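Local coordinates for GCN5-related N-acetyltransferase (Streptococcus suis, PDB 3G3S), which is a GCN5-related N-acetyltransferase that probably transfers an acetyl group from acetyl-CoA to an amine of a substrate, at residues L120-Y134 against V153-H167. Residues are numbered along the deposited sequence; the frame is centred on the assembly and turned at random. Where two conformers were deposited one is given.
Sequences LPESFDMKLIDRNLY and VEQFLDLGLGCVILH
Val153 packs over one face of the Tyr134 ring: its CA sits over the ring centre, 3.7 Å from the centroid in a CH-pi contact, while CB and CG2 spread over the CD1 side. Tyr134 reaches this place with CG anti to the backbone N (chi1 170°), and beyond Val153 its CE2 meets Phe156 CB. The Phe156 ring, oblique to that of Tyr134, carries on to Ile129, whose CG2 touches Phe156 CE2 at 3.6 Å; the other branch of Ile129 turns to Gly162 and Val164 CG1. At the outer side Arg131 bends at chi3 and sets its guanidinium edge against Glu154. Arg131 NH1 donates to Glu154 OE2 at 3.0 Å, in a salt bridge that stays in the guanidinium plane but comes from above the carboxylate, the two planes being 47° apart; NH2 to OE1 is weak. Beside this cluster the two segments pair as antiparallel strands at one margin of the GNAT sheet, where 125-128 is an outermost strand within this chain and 162-167 its inner neighbour. Met126, a selenomethionine, and Ile165 share the face covered by helix 200-214, Met126 SE lying 3.9 Å from Ile165 CG1; on the other face Leu133 CD1 meets Val164 CG2. Next to the Asp125-Leu166 pair, Phe124 and His167 form an offset stack, planes 23° apart, and His167 ND1 is hydrogen-bonded to Tyr195 OH.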
ATOM      1  N   LEU A 120     -17.300 -25.532  20.527  1.00 51.84           N
ATOM      2  CA  LEU A 120     -17.951 -24.516  21.336  1.00 52.42           C
ATOM      3  C   LEU A 120     -19.296 -25.090  21.799  1.00 53.92           C
ATOM      4  O   LEU A 120     -20.106 -25.505  20.950  1.00 55.74           O
ATOM      5  CB  LEU A 120     -18.194 -23.246  20.528  1.00 51.19           C
ATOM      6  CG  LEU A 120     -18.689 -22.069  21.351  1.00 52.12           C
ATOM      7  CD1 LEU A 120     -17.563 -21.541  22.241  1.00 51.42           C
ATOM      8  CD2 LEU A 120     -19.235 -20.976  20.457  1.00 51.23           C
ATOM      9  N   PRO A 121     -19.537 -25.137  23.130  1.00 54.22           N
ATOM     10  CA  PRO A 121     -20.821 -25.670  23.642  1.00 55.19           C
ATOM     11  C   PRO A 121     -22.068 -24.944  23.103  1.00 57.13           C
ATOM     12  O   PRO A 121     -22.005 -23.738  22.814  1.00 59.41           O
ATOM     13  CB  PRO A 121     -20.712 -25.472  25.150  1.00 54.29           C
ATOM     14  CG  PRO A 121     -19.252 -25.338  25.420  1.00 52.63           C
ATOM     15  CD  PRO A 121     -18.643 -24.717  24.228  1.00 52.47           C
ATOM     16  N   GLU A 122     -23.190 -25.675  22.989  1.00 56.86           N
ATOM     17  CA  GLU A 122     -24.466 -25.136  22.439  1.00 54.25           C
ATOM     18  C   GLU A 122     -24.997 -23.929  23.219  1.00 51.70           C
ATOM     19  O   GLU A 122     -25.747 -23.115  22.662  1.00 51.85           O
ATOM     20  CB  GLU A 122     -25.544 -26.236  22.353  1.00 55.72           C
ATOM     21  N   SER A 123     -24.613 -23.845  24.497  0.50 49.90           N
ATOM     22  CA  SER A 123     -24.958 -22.735  25.383  0.50 49.14           C
ATOM     23  C   SER A 123     -24.410 -21.393  24.882  0.50 48.19           C
ATOM     24  O   SER A 123     -25.005 -20.331  25.121  0.50 48.31           O
ATOM     25  CB  SER A 123     -24.390 -23.017  26.775  0.50 48.69           C
ATOM     26  OG  SER A 123     -24.638 -21.942  27.654  0.50 47.50           O
ATOM     27  N   PHE A 124     -23.273 -21.456  24.198  1.00 46.43           N
ATOM     28  CA  PHE A 124     -22.619 -20.281  23.644  1.00 43.62           C
ATOM     29  C   PHE A 124     -23.014 -20.082  22.185  1.00 42.55           C
ATOM     30  O   PHE A 124     -23.357 -21.027  21.476  1.00 45.03           O
ATOM     31  CB  PHE A 124     -21.115 -20.424  23.813  1.00 42.47           C
ATOM     32  CG  PHE A 124     -20.701 -20.513  25.239  1.00 39.24           C
ATOM     33  CD1 PHE A 124     -20.408 -19.378  25.955  1.00 31.33           C
ATOM     34  CD2 PHE A 124     -20.665 -21.723  25.886  1.00 47.50           C
ATOM     35  CE1 PHE A 124     -20.058 -19.447  27.283  1.00 40.06           C
ATOM     36  CE2 PHE A 124     -20.304 -21.795  27.226  1.00 45.52           C
ATOM     37  CZ  PHE A 124     -19.994 -20.655  27.915  1.00 44.10           C
ATOM     38  N   ASP A 125     -23.013 -18.826  21.770  1.00 38.91           N
ATOM     39  CA  ASP A 125     -23.355 -18.439  20.430  1.00 37.93           C
ATOM     40  C   ASP A 125     -22.209 -17.602  19.914  1.00 35.03           C
ATOM     41  O   ASP A 125     -21.895 -16.566  20.506  1.00 34.68           O
ATOM     42  CB  ASP A 125     -24.632 -17.593  20.408  1.00 40.56           C
ATOM     43  CG  ASP A 125     -25.896 -18.428  20.278  1.00 45.01           C
ATOM     44  OD1 ASP A 125     -26.189 -18.892  19.154  1.00 50.44           O
ATOM     45  OD2 ASP A 125     -26.622 -18.572  21.281  1.00 45.27           O
HETATM   46  N   MSE A 126     -21.599 -18.041  18.822  1.00 33.78           N
HETATM   47  CA  MSE A 126     -20.514 -17.309  18.201  1.00 33.33           C
HETATM   48  C   MSE A 126     -21.062 -16.560  17.020  1.00 33.97           C
HETATM   49  O   MSE A 126     -21.808 -17.120  16.243  1.00 35.54           O
HETATM   50  CB  MSE A 126     -19.387 -18.205  17.753  1.00 33.32           C
HETATM   51  CG  MSE A 126     -18.250 -17.375  17.151  1.00 28.40           C
HETATM   52 SE   MSE A 126     -16.702 -18.082  17.698  0.75 34.96          SE
HETATM   53  CE  MSE A 126     -16.869 -19.946  16.952  1.00 25.45           C
ATOM     54  N   LYS A 127     -20.651 -15.303  16.883  1.00 31.30           N
ATOM     55  CA  LYS A 127     -21.164 -14.428  15.864  1.00 34.04           C
ATOM     56  C   LYS A 127     -20.104 -13.487  15.353  1.00 31.53           C
ATOM     57  O   LYS A 127     -19.262 -13.064  16.130  1.00 30.59           O
ATOM     58  CB  LYS A 127     -22.249 -13.540  16.488  1.00 36.05           C
ATOM     59  CG  LYS A 127     -23.555 -14.210  16.844  1.00 43.56           C
ATOM     60  CD  LYS A 127     -24.571 -13.175  17.353  1.00 51.20           C
ATOM     61  CE  LYS A 127     -25.983 -13.546  16.919  1.00 53.38           C
ATOM     62  NZ  LYS A 127     -27.037 -12.655  17.464  1.00 49.24           N
ATOM     63  N   LEU A 128     -20.157 -13.130  14.067  1.00 30.99           N
ATOM     64  CA  LEU A 128     -19.265 -12.105  13.546  1.00 31.01           C
ATOM     65  C   LEU A 128     -19.734 -10.785  14.099  1.00 30.02           C
ATOM     66  O   LEU A 128     -20.930 -10.604  14.304  1.00 30.72           O
ATOM     67  CB  LEU A 128     -19.309 -12.009  12.028  1.00 33.26           C
ATOM     68  CG  LEU A 128     -18.598 -13.122  11.289  1.00 38.43           C
ATOM     69  CD1 LEU A 128     -18.997 -12.986   9.838  1.00 45.82           C
ATOM     70  CD2 LEU A 128     -17.062 -13.044  11.511  1.00 37.98           C
ATOM     71  N   ILE A 129     -18.786  -9.873  14.339  1.00 27.95           N
ATOM     72  CA  ILE A 129     -19.095  -8.557  14.857  1.00 26.88           C
ATOM     73  C   ILE A 129     -19.740  -7.760  13.752  1.00 27.71           C
ATOM     74  O   ILE A 129     -19.181  -7.660  12.668  1.00 26.71           O
ATOM     75  CB  ILE A 129     -17.830  -7.815  15.355  1.00 26.82           C
ATOM     76  CG1 ILE A 129     -17.230  -8.523  16.579  1.00 23.78           C
ATOM     77  CG2 ILE A 129     -18.156  -6.366  15.695  1.00 22.12           C
ATOM     78  CD1 ILE A 129     -15.782  -8.070  16.924  1.00 20.89           C
ATOM     79  N   ASP A 130     -20.939  -7.245  14.027  1.00 28.70           N
ATOM     80  CA  ASP A 130     -21.704  -6.419  13.096  1.00 31.81           C
ATOM     81  C   ASP A 130     -21.860  -5.043  13.744  1.00 32.30           C
ATOM     82  O   ASP A 130     -21.245  -4.769  14.754  1.00 30.91           O
ATOM     83  CB  ASP A 130     -23.065  -7.078  12.751  1.00 31.06           C
ATOM     84  CG  ASP A 130     -23.921  -7.346  13.993  1.00 39.79           C
ATOM     85  OD1 ASP A 130     -23.536  -6.889  15.094  1.00 41.38           O
ATOM     86  OD2 ASP A 130     -24.962  -8.027  13.879  1.00 49.88           O
ATOM     87  N   ARG A 131     -22.687  -4.191  13.167  1.00 35.40           N
ATOM     88  CA  ARG A 131     -22.877  -2.829  13.641  1.00 35.24           C
ATOM     89  C   ARG A 131     -23.310  -2.754  15.110  1.00 34.41           C
ATOM     90  O   ARG A 131     -22.806  -1.912  15.862  1.00 35.98           O
ATOM     91  CB  ARG A 131     -23.888  -2.161  12.701  1.00 38.83           C
ATOM     92  CG  ARG A 131     -24.232  -0.707  12.963  1.00 44.82           C
ATOM     93  CD  ARG A 131     -25.134  -0.162  11.835  1.00 50.89           C
ATOM     94  NE  ARG A 131     -24.468  -0.233  10.528  1.00 51.37           N
ATOM     95  CZ  ARG A 131     -23.677   0.712  10.011  1.00 47.79           C
ATOM     96  NH1 ARG A 131     -23.458   1.854  10.662  1.00 43.29           N
ATOM     97  NH2 ARG A 131     -23.105   0.511   8.822  1.00 40.25           N
ATOM     98  N   ASN A 132     -24.218  -3.627  15.523  0.50 33.51           N
ATOM     99  CA  ASN A 132     -24.706  -3.611  16.910  0.50 33.28           C
ATOM    100  C   ASN A 132     -23.705  -4.172  17.914  0.50 30.13           C
ATOM    101  O   ASN A 132     -23.559  -3.624  19.002  0.50 31.65           O
ATOM    102  CB  ASN A 132     -26.068  -4.319  17.022  0.50 34.66           C
ATOM    103  CG  ASN A 132     -27.215  -3.481  16.465  0.50 36.38           C
ATOM    104  OD1 ASN A 132     -27.004  -2.421  15.868  0.50 39.95           O
ATOM    105  ND2 ASN A 132     -28.440  -3.950  16.677  0.50 47.46           N
ATOM    106  N   LEU A 133     -23.017  -5.252  17.554  1.00 29.07           N
ATOM    107  CA  LEU A 133     -21.986  -5.827  18.421  1.00 27.78           C
ATOM    108  C   LEU A 133     -20.787  -4.920  18.540  1.00 27.88           C
ATOM    109  O   LEU A 133     -20.169  -4.886  19.592  1.00 29.11           O
ATOM    110  CB  LEU A 133     -21.597  -7.204  17.943  1.00 27.32           C
ATOM    111  CG  LEU A 133     -22.725  -8.207  18.177  1.00 29.12           C
ATOM    112  CD1 LEU A 133     -22.439  -9.520  17.497  1.00 23.93           C
ATOM    113  CD2 LEU A 133     -22.934  -8.408  19.669  1.00 32.50           C
ATOM    114  N   TYR A 134     -20.466  -4.192  17.472  1.00 26.13           N
ATOM    115  CA  TYR A 134     -19.427  -3.163  17.546  1.00 27.77           C
ATOM    116  C   TYR A 134     -19.706  -2.276  18.772  1.00 26.98           C
ATOM    117  O   TYR A 134     -18.861  -2.122  19.658  1.00 27.29           O
ATOM    118  CB  TYR A 134     -19.409  -2.332  16.256  1.00 26.64           C
ATOM    119  CG  TYR A 134     -18.550  -1.073  16.290  1.00 26.78           C
ATOM    120  CD1 TYR A 134     -19.084   0.129  16.720  1.00 27.99           C
ATOM    121  CD2 TYR A 134     -17.219  -1.091  15.872  1.00 28.29           C
ATOM    122  CE1 TYR A 134     -18.326   1.278  16.763  1.00 27.46           C
ATOM    123  CE2 TYR A 134     -16.439   0.061  15.918  1.00 27.03           C
ATOM    124  CZ  TYR A 134     -17.009   1.241  16.356  1.00 21.77           C
ATOM    125  OH  TYR A 134     -16.284   2.404  16.427  1.00 31.68           O
ATOM    126  N   VAL A 153     -17.658   2.728  13.383  1.00 31.40           N
ATOM    127  CA  VAL A 153     -18.215   1.444  12.936  1.00 30.58           C
ATOM    128  C   VAL A 153     -18.022   1.186  11.429  1.00 30.56           C
ATOM    129  O   VAL A 153     -17.785   0.055  10.982  1.00 29.57           O
ATOM    130  CB  VAL A 153     -19.713   1.347  13.339  1.00 29.07           C
ATOM    131  CG1 VAL A 153     -20.526   2.434  12.660  1.00 34.33           C
ATOM    132  CG2 VAL A 153     -20.278  -0.039  13.037  1.00 26.62           C
ATOM    133  N   GLU A 154     -18.103   2.260  10.657  1.00 30.78           N
ATOM    134  CA  GLU A 154     -17.977   2.213   9.223  1.00 31.25           C
ATOM    135  C   GLU A 154     -16.572   1.754   8.844  1.00 30.78           C
ATOM    136  O   GLU A 154     -16.401   0.848   8.022  1.00 31.40           O
ATOM    137  CB  GLU A 154     -18.251   3.614   8.630  1.00 33.47           C
ATOM    138  CG  GLU A 154     -19.561   4.300   9.118  1.00 35.63           C
ATOM    139  CD  GLU A 154     -20.787   3.550   8.703  1.00 37.09           C
ATOM    140  OE1 GLU A 154     -20.647   2.585   7.919  1.00 37.42           O
ATOM    141  OE2 GLU A 154     -21.895   3.947   9.119  1.00 37.43           O
ATOM    142  N   GLN A 155     -15.563   2.376   9.441  1.00 29.94           N
ATOM    143  CA  GLN A 155     -14.193   1.954   9.209  1.00 27.96           C
ATOM    144  C   GLN A 155     -13.979   0.509   9.717  1.00 28.13           C
ATOM    145  O   GLN A 155     -13.373  -0.320   9.023  1.00 28.44           O
ATOM    146  CB  GLN A 155     -13.224   2.910   9.876  1.00 27.49           C
ATOM    147  CG  GLN A 155     -11.822   2.791   9.310  1.00 27.74           C
ATOM    148  CD  GLN A 155     -10.791   3.583  10.073  1.00 27.53           C
ATOM    149  OE1 GLN A 155     -10.694   3.497  11.304  1.00 23.83           O
ATOM    150  NE2 GLN A 155      -9.951   4.285   9.341  1.00 32.09           N
ATOM    151  N   PHE A 156     -14.496   0.179  10.902  1.00 27.99           N
ATOM    152  CA  PHE A 156     -14.311  -1.175  11.405  1.00 26.04           C
ATOM    153  C   PHE A 156     -14.911  -2.183  10.448  1.00 26.54           C
ATOM    154  O   PHE A 156     -14.269  -3.157  10.110  1.00 25.93           O
ATOM    155  CB  PHE A 156     -14.921  -1.406  12.779  1.00 26.82           C
ATOM    156  CG  PHE A 156     -14.788  -2.826  13.224  1.00 29.34           C
ATOM    157  CD1 PHE A 156     -13.588  -3.275  13.753  1.00 21.76           C
ATOM    158  CD2 PHE A 156     -15.837  -3.730  13.059  1.00 27.21           C
ATOM    159  CE1 PHE A 156     -13.414  -4.587  14.135  1.00 24.62           C
ATOM    160  CE2 PHE A 156     -15.683  -5.061  13.447  1.00 24.50           C
ATOM    161  CZ  PHE A 156     -14.451  -5.491  13.961  1.00 22.11           C
ATOM    162  N   LEU A 157     -16.138  -1.950  10.004  1.00 28.58           N
ATOM    163  CA  LEU A 157     -16.766  -2.898   9.074  1.00 27.75           C
ATOM    164  C   LEU A 157     -16.051  -2.937   7.716  1.00 28.09           C
ATOM    165  O   LEU A 157     -15.964  -3.970   7.090  1.00 31.51           O
ATOM    166  CB  LEU A 157     -18.261  -2.572   8.900  1.00 30.56           C
ATOM    167  CG  LEU A 157     -19.171  -2.869  10.089  1.00 31.17           C
ATOM    168  CD1 LEU A 157     -20.603  -2.466   9.801  1.00 32.60           C
ATOM    169  CD2 LEU A 157     -19.102  -4.343  10.466  1.00 27.34           C
ATOM    170  N   ASP A 158     -15.497  -1.817   7.276  1.00 29.10           N
ATOM    171  CA  ASP A 158     -14.804  -1.772   6.013  1.00 28.56           C
ATOM    172  C   ASP A 158     -13.446  -2.479   6.054  1.00 29.07           C
ATOM    173  O   ASP A 158     -13.153  -3.341   5.202  1.00 30.65           O
ATOM    174  CB  ASP A 158     -14.621  -0.311   5.635  1.00 28.86           C
ATOM    175  CG  ASP A 158     -14.057  -0.131   4.248  1.00 40.63           C
ATOM    176  OD1 ASP A 158     -14.340  -0.979   3.357  1.00 38.87           O
ATOM    177  OD2 ASP A 158     -13.336   0.878   4.049  1.00 45.52           O
ATOM    178  N   LEU A 159     -12.630  -2.140   7.060  1.00 27.39           N
ATOM    179  CA  LEU A 159     -11.245  -2.626   7.174  1.00 26.38           C
ATOM    180  C   LEU A 159     -10.971  -3.681   8.246  1.00 24.49           C
ATOM    181  O   LEU A 159      -9.946  -4.363   8.191  1.00 23.92           O
ATOM    182  CB  LEU A 159     -10.321  -1.439   7.472  1.00 26.18           C
ATOM    183  CG  LEU A 159     -10.382  -0.223   6.533  1.00 28.64           C
ATOM    184  CD1 LEU A 159      -9.310   0.793   6.956  1.00 24.24           C
ATOM    185  CD2 LEU A 159     -10.188  -0.619   5.093  1.00 23.41           C
ATOM    186  N   GLY A 160     -11.846  -3.786   9.236  1.00 25.41           N
ATOM    187  CA  GLY A 160     -11.635  -4.710  10.333  1.00 27.77           C
ATOM    188  C   GLY A 160     -12.429  -5.980  10.144  1.00 29.90           C
ATOM    189  O   GLY A 160     -13.209  -6.109   9.207  1.00 32.39           O
ATOM    190  N   LEU A 161     -12.240  -6.907  11.071  1.00 29.29           N
ATOM    191  CA  LEU A 161     -12.909  -8.185  11.049  1.00 29.09           C
ATOM    192  C   LEU A 161     -12.834  -8.757  12.467  1.00 28.26           C
ATOM    193  O   LEU A 161     -11.778  -8.693  13.132  1.00 27.03           O
ATOM    194  CB  LEU A 161     -12.211  -9.126  10.061  1.00 30.35           C
ATOM    195  CG  LEU A 161     -12.825 -10.525   9.915  1.00 34.37           C
ATOM    196  CD1 LEU A 161     -14.220 -10.390   9.326  1.00 42.11           C
ATOM    197  CD2 LEU A 161     -11.947 -11.422   9.069  1.00 28.44           C
ATOM    198  N   GLY A 162     -13.946  -9.312  12.935  1.00 27.36           N
ATOM    199  CA  GLY A 162     -13.946  -9.918  14.247  1.00 28.66           C
ATOM    200  C   GLY A 162     -15.162 -10.740  14.555  1.00 28.78           C
ATOM    201  O   GLY A 162     -16.171 -10.685  13.847  1.00 25.95           O
ATOM    202  N   CYS A 163     -15.044 -11.529  15.609  1.00 29.54           N
ATOM    203  CA  CYS A 163     -16.161 -12.311  16.088  1.00 28.96           C
ATOM    204  C   CYS A 163     -16.156 -12.427  17.622  1.00 26.65           C
ATOM    205  O   CYS A 163     -15.118 -12.312  18.283  1.00 24.61           O
ATOM    206  CB  CYS A 163     -16.193 -13.670  15.413  1.00 30.83           C
ATOM    207  SG  CYS A 163     -14.946 -14.707  15.900  1.00 38.55           S
ATOM    208  N   VAL A 164     -17.350 -12.646  18.157  1.00 26.68           N
ATOM    209  CA  VAL A 164     -17.607 -12.697  19.576  1.00 25.18           C
ATOM    210  C   VAL A 164     -18.419 -13.912  19.970  1.00 25.41           C
ATOM    211  O   VAL A 164     -19.112 -14.488  19.146  1.00 24.73           O
ATOM    212  CB  VAL A 164     -18.377 -11.432  20.026  1.00 29.26           C
ATOM    213  CG1 VAL A 164     -17.506 -10.246  19.857  1.00 18.57           C
ATOM    214  CG2 VAL A 164     -19.657 -11.253  19.234  1.00 27.51           C
ATOM    215  N   ILE A 165     -18.293 -14.282  21.232  1.00 25.26           N
ATOM    216  CA  ILE A 165     -19.037 -15.381  21.819  1.00 26.35           C
ATOM    217  C   ILE A 165     -20.019 -14.751  22.816  1.00 27.42           C
ATOM    218  O   ILE A 165     -19.648 -13.873  23.607  1.00 25.12           O
ATOM    219  CB  ILE A 165     -18.113 -16.416  22.472  1.00 25.98           C
ATOM    220  CG1 ILE A 165     -17.483 -17.312  21.399  1.00 28.61           C
ATOM    221  CG2 ILE A 165     -18.896 -17.295  23.461  1.00 26.54           C
ATOM    222  CD1 ILE A 165     -16.308 -18.144  21.899  1.00 32.28           C
ATOM    223  N   LEU A 166     -21.281 -15.143  22.725  1.00 26.38           N
ATOM    224  CA  LEU A 166     -22.302 -14.647  23.620  1.00 28.67           C
ATOM    225  C   LEU A 166     -22.780 -15.743  24.562  1.00 31.15           C
ATOM    226  O   LEU A 166     -22.794 -16.915  24.210  1.00 27.53           O
ATOM    227  CB  LEU A 166     -23.504 -14.122  22.835  1.00 30.76           C
ATOM    228  CG  LEU A 166     -23.535 -12.760  22.144  1.00 29.77           C
ATOM    229  CD1 LEU A 166     -22.307 -12.536  21.314  1.00 39.61           C
ATOM    230  CD2 LEU A 166     -24.779 -12.708  21.299  1.00 35.42           C
ATOM    231  N   HIS A 167     -23.187 -15.363  25.758  1.00 30.39           N
ATOM    232  CA  HIS A 167     -23.757 -16.325  26.696  1.00 32.82           C
ATOM    233  C   HIS A 167     -24.787 -15.591  27.509  1.00 32.92           C
ATOM    234  O   HIS A 167     -24.493 -14.522  28.019  1.00 28.71           O
ATOM    235  CB  HIS A 167     -22.684 -16.881  27.584  1.00 34.15           C
ATOM    236  CG  HIS A 167     -23.149 -17.989  28.462  1.00 35.90           C
ATOM    237  ND1 HIS A 167     -23.229 -17.870  29.830  1.00 31.80           N
ATOM    238  CD2 HIS A 167     -23.556 -19.244  28.165  1.00 32.02           C
ATOM    239  CE1 HIS A 167     -23.654 -19.013  30.338  1.00 42.59           C
ATOM    240  NE2 HIS A 167     -23.864 -19.863  29.349  1.00 31.10           N
TER
HETATM  241  O   HOH W   1     -16.658  -8.271  11.699  1.00 25.05           O